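Local coordinates for protein 3-phytase (Klebsiella pneumoniae, PDB 2WNH) that probably removes phosphate from phytate (inositol hexakisphosphate), starting at the 3-position, at residues T139-K153 with D250-R262. The protein carries 3 engineered substitutions. Residues are numbered along the deposited sequence; the frame is centred on the assembly and turned at random. Where two conformers were deposited one is given.
Sequences TQTDPARQLAAVKEK and DLSNDVLYTAQKR
Two helices of the histidine acid phosphatase fold meet here, 143-154 and 256-274; the axes of their parts in this contact approach to 9.4 Å, N-to-C directions 140° apart, and Y257 reaches from the second to the N-terminal end of the first. Y257 holds its CG opposite the backbone N (chi1 170°), which carries the ring out to helix 143-154. R145 sits over one face: its CB is 3.8 Å from the centroid of the Y257 ring, and the chain, bent at chi2 and chi3, folds the guanidinium back above CD1, an off-centre cation-pi contact with planes 48° apart. At the ring's edge, D142 N donates to Y257 OH (2.9 Å) in an almost straight bond. Deeper in, Q146 NE2 donates a hydrogen bond to T258 OG1 at 3.1 Å, nearly in the amide plane, while Q146 OE1 goes to T199. A149 CB packs against V255 CG1 (3.7 Å) and the CB of Y257. At the far end K153, fully extended, puts NZ 2.8 Å from D250 O, the C-terminal end of helix 243-250, with a weak bond to turn carbonyl D254 O; a water links NZ to D250 OD1. D250 is salt-bridged to R312, D254 to R298 with a hydrogen bond to T299; neither carboxylate touches NZ, but the helix end probably suits its charge.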
ATOM      1  N   THR B 139     -36.409   0.686  33.731  1.00 24.34           N
ATOM      2  CA  THR B 139     -35.824  -0.536  33.207  1.00 24.60           C
ATOM      3  C   THR B 139     -35.247  -1.448  34.310  1.00 25.71           C
ATOM      4  O   THR B 139     -34.594  -2.460  34.019  1.00 27.57           O
ATOM      5  CB  THR B 139     -34.773  -0.190  32.093  1.00 23.50           C
ATOM      6  OG1 THR B 139     -33.809   0.736  32.613  1.00 22.67           O
ATOM      7  CG2 THR B 139     -35.457   0.450  30.891  1.00 23.53           C
ATOM      8  N   GLN B 140     -35.495  -1.100  35.574  1.00 25.66           N
ATOM      9  CA  GLN B 140     -35.036  -1.924  36.689  1.00 26.36           C
ATOM     10  C   GLN B 140     -36.016  -3.044  36.966  1.00 26.08           C
ATOM     11  O   GLN B 140     -37.229  -2.841  36.878  1.00 26.72           O
ATOM     12  CB  GLN B 140     -34.907  -1.077  37.953  1.00 26.97           C
ATOM     13  CG  GLN B 140     -33.641  -0.269  37.999  1.00 30.47           C
ATOM     14  CD  GLN B 140     -33.718   0.854  39.000  1.00 34.08           C
ATOM     15  OE1 GLN B 140     -34.806   1.254  39.425  1.00 35.83           O
ATOM     16  NE2 GLN B 140     -32.562   1.378  39.382  1.00 34.34           N
ATOM     17  N   THR B 141     -35.494  -4.216  37.321  1.00 25.16           N
ATOM     18  CA  THR B 141     -36.351  -5.330  37.756  1.00 24.93           C
ATOM     19  C   THR B 141     -36.835  -5.091  39.188  1.00 24.69           C
ATOM     20  O   THR B 141     -36.207  -4.343  39.955  1.00 24.31           O
ATOM     21  CB  THR B 141     -35.595  -6.659  37.744  1.00 25.22           C
ATOM     22  OG1 THR B 141     -34.394  -6.523  38.510  1.00 26.12           O
ATOM     23  CG2 THR B 141     -35.242  -7.094  36.302  1.00 23.84           C
ATOM     24  N   ASP B 142     -37.950  -5.727  39.539  1.00 23.92           N
ATOM     25  CA  ASP B 142     -38.357  -5.807  40.940  1.00 24.47           C
ATOM     26  C   ASP B 142     -37.857  -7.126  41.507  1.00 22.50           C
ATOM     27  O   ASP B 142     -38.165  -8.173  40.941  1.00 20.92           O
ATOM     28  CB  ASP B 142     -39.857  -5.637  41.148  0.70 25.72           C
ATOM     29  CG  ASP B 142     -40.198  -5.447  42.620  0.70 28.26           C
ATOM     30  OD1 ASP B 142     -40.059  -6.428  43.385  0.70 31.05           O
ATOM     31  OD2 ASP B 142     -40.556  -4.314  43.017  0.70 30.06           O
ATOM     32  N   PRO B 143     -37.078  -7.077  42.603  1.00 23.15           N
ATOM     33  CA  PRO B 143     -36.514  -8.304  43.194  1.00 23.44           C
ATOM     34  C   PRO B 143     -37.548  -9.431  43.435  1.00 22.10           C
ATOM     35  O   PRO B 143     -37.251 -10.614  43.197  1.00 22.09           O
ATOM     36  CB  PRO B 143     -35.880  -7.806  44.501  1.00 23.94           C
ATOM     37  CG  PRO B 143     -35.545  -6.354  44.221  1.00 25.51           C
ATOM     38  CD  PRO B 143     -36.660  -5.868  43.338  1.00 23.42           C
ATOM     39  N   ALA B 144     -38.756  -9.071  43.870  1.00 22.33           N
ATOM     40  CA  ALA B 144     -39.791 -10.085  44.154  1.00 21.54           C
ATOM     41  C   ALA B 144     -40.241 -10.813  42.906  1.00 21.05           C
ATOM     42  O   ALA B 144     -40.453 -12.015  42.923  1.00 21.37           O
ATOM     43  CB  ALA B 144     -40.992  -9.436  44.821  1.00 21.90           C
ATOM     44  N   ARG B 145     -40.380 -10.074  41.800  1.00 21.69           N
ATOM     45  CA  ARG B 145     -40.767 -10.681  40.523  1.00 21.01           C
ATOM     46  C   ARG B 145     -39.614 -11.515  39.961  1.00 20.18           C
ATOM     47  O   ARG B 145     -39.823 -12.624  39.465  1.00 19.55           O
ATOM     48  CB  ARG B 145     -41.135  -9.582  39.508  1.00 21.45           C
ATOM     49  CG  ARG B 145     -42.491  -8.908  39.727  1.00 23.73           C
ATOM     50  CD  ARG B 145     -43.683  -9.845  39.359  1.00 24.02           C
ATOM     51  NE  ARG B 145     -43.726 -10.209  37.941  1.00 25.82           N
ATOM     52  CZ  ARG B 145     -43.390 -11.394  37.430  1.00 25.76           C
ATOM     53  NH1 ARG B 145     -42.980 -12.394  38.206  1.00 23.90           N
ATOM     54  NH2 ARG B 145     -43.470 -11.582  36.118  1.00 26.12           N
ATOM     55  N   GLN B 146     -38.396 -10.985  40.056  1.00 20.85           N
ATOM     56  CA  GLN B 146     -37.236 -11.727  39.551  1.00 21.47           C
ATOM     57  C   GLN B 146     -37.012 -13.032  40.301  1.00 20.76           C
ATOM     58  O   GLN B 146     -36.699 -14.053  39.693  1.00 21.95           O
ATOM     59  CB  GLN B 146     -35.970 -10.885  39.568  1.00 21.34           C
ATOM     60  CG  GLN B 146     -34.837 -11.510  38.746  1.00 22.72           C
ATOM     61  CD  GLN B 146     -33.631 -10.611  38.713  1.00 24.76           C
ATOM     62  OE1 GLN B 146     -33.021 -10.327  39.754  1.00 22.48           O
ATOM     63  NE2 GLN B 146     -33.282 -10.127  37.508  1.00 24.83           N
ATOM     64  N   LEU B 147     -37.214 -13.016  41.619  1.00 22.60           N
ATOM     65  CA  LEU B 147     -37.155 -14.243  42.417  1.00 22.52           C
ATOM     66  C   LEU B 147     -38.125 -15.316  41.914  1.00 21.82           C
ATOM     67  O   LEU B 147     -37.741 -16.471  41.715  1.00 22.72           O
ATOM     68  CB  LEU B 147     -37.420 -13.908  43.891  1.00 23.06           C
ATOM     69  CG  LEU B 147     -37.308 -15.051  44.911  1.00 24.50           C
ATOM     70  CD1 LEU B 147     -35.921 -15.699  44.881  1.00 27.22           C
ATOM     71  CD2 LEU B 147     -37.585 -14.447  46.283  1.00 23.72           C
ATOM     72  N   ALA B 148     -39.382 -14.930  41.713  1.00 21.32           N
ATOM     73  CA  ALA B 148     -40.394 -15.821  41.176  1.00 21.00           C
ATOM     74  C   ALA B 148     -40.031 -16.376  39.807  1.00 22.50           C
ATOM     75  O   ALA B 148     -40.130 -17.580  39.559  1.00 21.75           O
ATOM     76  CB  ALA B 148     -41.742 -15.081  41.095  1.00 22.36           C
ATOM     77  N   ALA B 149     -39.636 -15.468  38.912  1.00 22.39           N
ATOM     78  CA  ALA B 149     -39.268 -15.816  37.535  1.00 21.75           C
ATOM     79  C   ALA B 149     -38.121 -16.820  37.438  1.00 20.39           C
ATOM     80  O   ALA B 149     -38.211 -17.780  36.675  1.00 20.20           O
ATOM     81  CB  ALA B 149     -38.921 -14.524  36.762  1.00 21.46           C
ATOM     82  N   VAL B 150     -37.042 -16.573  38.182  1.00 20.83           N
ATOM     83  CA  VAL B 150     -35.883 -17.477  38.211  1.00 21.20           C
ATOM     84  C   VAL B 150     -36.287 -18.829  38.804  1.00 21.91           C
ATOM     85  O   VAL B 150     -35.963 -19.877  38.249  1.00 21.71           O
ATOM     86  CB  VAL B 150     -34.675 -16.848  38.983  1.00 21.07           C
ATOM     87  CG1 VAL B 150     -33.519 -17.820  39.107  1.00 21.73           C
ATOM     88  CG2 VAL B 150     -34.205 -15.566  38.285  1.00 22.04           C
ATOM     89  N   LYS B 151     -37.032 -18.801  39.904  1.00 23.03           N
ATOM     90  CA  LYS B 151     -37.467 -20.061  40.529  1.00 24.64           C
ATOM     91  C   LYS B 151     -38.355 -20.886  39.608  1.00 25.33           C
ATOM     92  O   LYS B 151     -38.212 -22.112  39.521  1.00 26.79           O
ATOM     93  CB  LYS B 151     -38.166 -19.790  41.860  1.00 24.64           C
ATOM     94  CG  LYS B 151     -37.205 -19.438  42.967  1.00 24.34           C
ATOM     95  CD  LYS B 151     -37.960 -18.962  44.208  1.00 29.99           C
ATOM     96  CE  LYS B 151     -38.748 -20.100  44.845  1.00 32.96           C
ATOM     97  NZ  LYS B 151     -39.269 -19.715  46.195  1.00 34.57           N
ATOM     98  N   GLU B 152     -39.253 -20.208  38.891  1.00 26.46           N
ATOM     99  CA  GLU B 152     -40.162 -20.872  37.955  1.00 27.11           C
ATOM    100  C   GLU B 152     -39.417 -21.599  36.858  1.00 27.51           C
ATOM    101  O   GLU B 152     -39.669 -22.778  36.582  1.00 27.20           O
ATOM    102  CB  GLU B 152     -41.142 -19.872  37.340  1.00 27.85           C
ATOM    103  CG  GLU B 152     -42.227 -20.528  36.487  1.00 34.17           C
ATOM    104  CD  GLU B 152     -43.081 -21.522  37.282  1.00 42.31           C
ATOM    105  OE1 GLU B 152     -43.620 -21.141  38.351  1.00 44.70           O
ATOM    106  OE2 GLU B 152     -43.213 -22.688  36.839  1.00 46.36           O
ATOM    107  N   LYS B 153     -38.469 -20.899  36.244  1.00 26.51           N
ATOM    108  CA  LYS B 153     -37.676 -21.482  35.189  1.00 26.34           C
ATOM    109  C   LYS B 153     -36.707 -22.538  35.706  1.00 24.94           C
ATOM    110  O   LYS B 153     -36.550 -23.565  35.059  1.00 26.80           O
ATOM    111  CB  LYS B 153     -36.922 -20.399  34.430  1.00 25.95           C
ATOM    112  CG  LYS B 153     -36.395 -20.894  33.110  1.00 28.79           C
ATOM    113  CD  LYS B 153     -35.814 -19.760  32.283  1.00 26.35           C
ATOM    114  CE  LYS B 153     -35.387 -20.297  30.939  1.00 26.82           C
ATOM    115  NZ  LYS B 153     -34.737 -19.238  30.115  1.00 22.97           N
ATOM    116  N   ASP B 250     -29.398 -19.474  30.912  1.00 19.61           N
ATOM    117  CA  ASP B 250     -30.810 -19.859  30.884  1.00 20.62           C
ATOM    118  C   ASP B 250     -31.537 -19.329  32.115  1.00 20.43           C
ATOM    119  O   ASP B 250     -32.695 -18.933  32.024  1.00 20.91           O
ATOM    120  CB  ASP B 250     -30.977 -21.376  30.826  1.00 20.13           C
ATOM    121  CG  ASP B 250     -30.628 -21.968  29.479  1.00 23.55           C
ATOM    122  OD1 ASP B 250     -30.557 -21.229  28.452  1.00 20.62           O
ATOM    123  OD2 ASP B 250     -30.422 -23.212  29.444  1.00 24.25           O
ATOM    124  N   LEU B 251     -30.837 -19.287  33.252  1.00 20.18           N
ATOM    125  CA  LEU B 251     -31.462 -19.004  34.552  1.00 20.10           C
ATOM    126  C   LEU B 251     -31.161 -17.615  35.070  1.00 21.14           C
ATOM    127  O   LEU B 251     -31.465 -17.303  36.215  1.00 20.96           O
ATOM    128  CB  LEU B 251     -31.044 -20.069  35.593  1.00 20.08           C
ATOM    129  CG  LEU B 251     -31.393 -21.515  35.261  1.00 21.32           C
ATOM    130  CD1 LEU B 251     -30.935 -22.469  36.388  1.00 23.59           C
ATOM    131  CD2 LEU B 251     -32.885 -21.683  34.954  1.00 23.69           C
ATOM    132  N   SER B 252     -30.562 -16.768  34.223  1.00 19.98           N
ATOM    133  CA  SER B 252     -30.326 -15.377  34.589  1.00 19.77           C
ATOM    134  C   SER B 252     -30.768 -14.423  33.476  1.00 20.55           C
ATOM    135  O   SER B 252     -31.933 -14.029  33.406  1.00 21.32           O
ATOM    136  CB  SER B 252     -28.865 -15.133  35.014  1.00 19.58           C
ATOM    137  OG  SER B 252     -27.928 -15.501  33.993  1.00 20.34           O
ATOM    138  N   ASN B 253     -29.839 -14.060  32.592  1.00 20.09           N
ATOM    139  CA  ASN B 253     -30.149 -13.118  31.508  1.00 21.04           C
ATOM    140  C   ASN B 253     -31.226 -13.563  30.534  1.00 19.74           C
ATOM    141  O   ASN B 253     -31.877 -12.719  29.912  1.00 20.48           O
ATOM    142  CB  ASN B 253     -28.875 -12.807  30.726  1.00 22.43           C
ATOM    143  CG  ASN B 253     -27.738 -12.431  31.624  1.00 26.84           C
ATOM    144  OD1 ASN B 253     -27.893 -11.610  32.509  1.00 28.82           O
ATOM    145  ND2 ASN B 253     -26.587 -13.031  31.398  1.00 33.50           N
ATOM    146  N   ASP B 254     -31.399 -14.867  30.367  1.00 18.21           N
ATOM    147  CA  ASP B 254     -32.345 -15.387  29.390  1.00 18.28           C
ATOM    148  C   ASP B 254     -33.718 -15.724  30.002  1.00 17.80           C
ATOM    149  O   ASP B 254     -34.545 -16.349  29.357  1.00 17.87           O
ATOM    150  CB  ASP B 254     -31.743 -16.582  28.652  1.00 18.69           C
ATOM    151  CG  ASP B 254     -30.553 -16.181  27.781  1.00 21.96           C
ATOM    152  OD1 ASP B 254     -30.571 -15.067  27.193  1.00 21.24           O
ATOM    153  OD2 ASP B 254     -29.591 -16.965  27.678  1.00 24.33           O
ATOM    154  N   VAL B 255     -33.918 -15.331  31.257  1.00 18.77           N
ATOM    155  CA  VAL B 255     -35.234 -15.410  31.914  1.00 18.89           C
ATOM    156  C   VAL B 255     -36.085 -14.274  31.326  1.00 18.77           C
ATOM    157  O   VAL B 255     -35.704 -13.111  31.409  1.00 19.42           O
ATOM    158  CB  VAL B 255     -35.099 -15.254  33.455  1.00 18.73           C
ATOM    159  CG1 VAL B 255     -36.479 -15.132  34.118  1.00 18.61           C
ATOM    160  CG2 VAL B 255     -34.333 -16.454  34.046  1.00 19.09           C
ATOM    161  N   LEU B 256     -37.235 -14.625  30.751  1.00 19.87           N
ATOM    162  CA  LEU B 256     -38.071 -13.664  30.023  1.00 19.95           C
ATOM    163  C   LEU B 256     -38.363 -12.392  30.809  1.00 20.53           C
ATOM    164  O   LEU B 256     -38.176 -11.289  30.303  1.00 19.88           O
ATOM    165  CB  LEU B 256     -39.376 -14.314  29.567  1.00 19.41           C
ATOM    166  CG  LEU B 256     -40.212 -13.422  28.644  1.00 20.66           C
ATOM    167  CD1 LEU B 256     -39.413 -13.013  27.389  1.00 18.69           C
ATOM    168  CD2 LEU B 256     -41.484 -14.129  28.244  1.00 23.36           C
ATOM    169  N   TYR B 257     -38.837 -12.531  32.043  1.00 20.75           N
ATOM    170  CA  TYR B 257     -39.096 -11.350  32.866  1.00 19.68           C
ATOM    171  C   TYR B 257     -37.910 -10.378  32.881  1.00 19.73           C
ATOM    172  O   TYR B 257     -38.070  -9.145  32.653  1.00 19.04           O
ATOM    173  CB  TYR B 257     -39.492 -11.726  34.328  1.00 19.84           C
ATOM    174  CG  TYR B 257     -39.523 -10.494  35.234  1.00 19.05           C
ATOM    175  CD1 TYR B 257     -40.591  -9.592  35.185  1.00 16.20           C
ATOM    176  CD2 TYR B 257     -38.479 -10.211  36.105  1.00 18.20           C
ATOM    177  CE1 TYR B 257     -40.600  -8.451  35.961  1.00 18.02           C
ATOM    178  CE2 TYR B 257     -38.479  -9.067  36.879  1.00 17.47           C
ATOM    179  CZ  TYR B 257     -39.565  -8.195  36.816  1.00 17.77           C
ATOM    180  OH  TYR B 257     -39.610  -7.042  37.561  1.00 22.09           O
ATOM    181  N   THR B 258     -36.730 -10.925  33.183  1.00 18.49           N
ATOM    182  CA  THR B 258     -35.522 -10.117  33.345  1.00 18.90           C
ATOM    183  C   THR B 258     -35.181  -9.457  32.008  1.00 18.44           C
ATOM    184  O   THR B 258     -34.856  -8.266  31.964  1.00 19.35           O
ATOM    185  CB  THR B 258     -34.350 -10.977  33.821  1.00 20.21           C
ATOM    186  OG1 THR B 258     -34.655 -11.524  35.117  1.00 21.01           O
ATOM    187  CG2 THR B 258     -33.047 -10.172  33.904  1.00 19.04           C
ATOM    188  N   ALA B 259     -35.272 -10.242  30.936  1.00 18.75           N
ATOM    189  CA  ALA B 259     -34.944  -9.729  29.596  1.00 18.53           C
ATOM    190  C   ALA B 259     -35.920  -8.621  29.189  1.00 19.98           C
ATOM    191  O   ALA B 259     -35.533  -7.634  28.562  1.00 20.70           O
ATOM    192  CB  ALA B 259     -34.959 -10.854  28.586  1.00 17.93           C
ATOM    193  N   GLN B 260     -37.189  -8.775  29.551  1.00 19.63           N
ATOM    194  CA  GLN B 260     -38.188  -7.750  29.241  1.00 19.36           C
ATOM    195  C   GLN B 260     -37.902  -6.447  29.981  1.00 19.44           C
ATOM    196  O   GLN B 260     -37.934  -5.369  29.394  1.00 19.44           O
ATOM    197  CB  GLN B 260     -39.597  -8.272  29.556  1.00 18.70           C
ATOM    198  CG  GLN B 260     -40.109  -9.260  28.534  1.00 19.67           C
ATOM    199  CD  GLN B 260     -41.477  -9.798  28.886  1.00 26.01           C
ATOM    200  OE1 GLN B 260     -41.733 -10.165  30.038  1.00 26.19           O
ATOM    201  NE2 GLN B 260     -42.351  -9.891  27.893  1.00 25.55           N
ATOM    202  N   LYS B 261     -37.604  -6.539  31.277  1.00 19.73           N
ATOM    203  CA  LYS B 261     -37.318  -5.337  32.059  1.00 20.48           C
ATOM    204  C   LYS B 261     -36.031  -4.637  31.637  1.00 20.46           C
ATOM    205  O   LYS B 261     -35.978  -3.411  31.537  1.00 19.94           O
ATOM    206  CB  LYS B 261     -37.252  -5.639  33.571  1.00 20.43           C
ATOM    207  CG  LYS B 261     -38.623  -5.931  34.187  1.00 22.91           C
ATOM    208  CD  LYS B 261     -39.622  -4.779  34.010  1.00 24.67           C
ATOM    209  CE  LYS B 261     -39.096  -3.426  34.528  1.00 27.18           C
ATOM    210  NZ  LYS B 261     -40.062  -2.307  34.280  1.00 27.77           N
ATOM    211  N   ARG B 262     -34.988  -5.426  31.400  1.00 20.67           N
ATOM    212  CA  ARG B 262     -33.659  -4.858  31.236  1.00 19.92           C
ATOM    213  C   ARG B 262     -33.149  -4.777  29.786  1.00 19.14           C
ATOM    214  O   ARG B 262     -32.158  -4.102  29.538  1.00 18.97           O
ATOM    215  CB  ARG B 262     -32.654  -5.597  32.129  1.00 20.75           C
ATOM    216  CG  ARG B 262     -32.849  -5.349  33.644  1.00 24.85           C
ATOM    217  CD  ARG B 262     -31.630  -5.794  34.428  1.00 33.29           C
ATOM    218  NE  ARG B 262     -30.481  -4.934  34.166  1.00 41.52           N
ATOM    219  CZ  ARG B 262     -29.217  -5.348  34.088  1.00 43.73           C
ATOM    220  NH1 ARG B 262     -28.916  -6.635  34.237  1.00 45.68           N
ATOM    221  NH2 ARG B 262     -28.252  -4.471  33.834  1.00 47.06           N
TER
HETATM  222  O   HOH W   1     -38.969  -0.750  36.239  1.00 29.78           O
HETATM  223  O   HOH W   2     -33.364 -20.318  27.927  1.00 33.98           O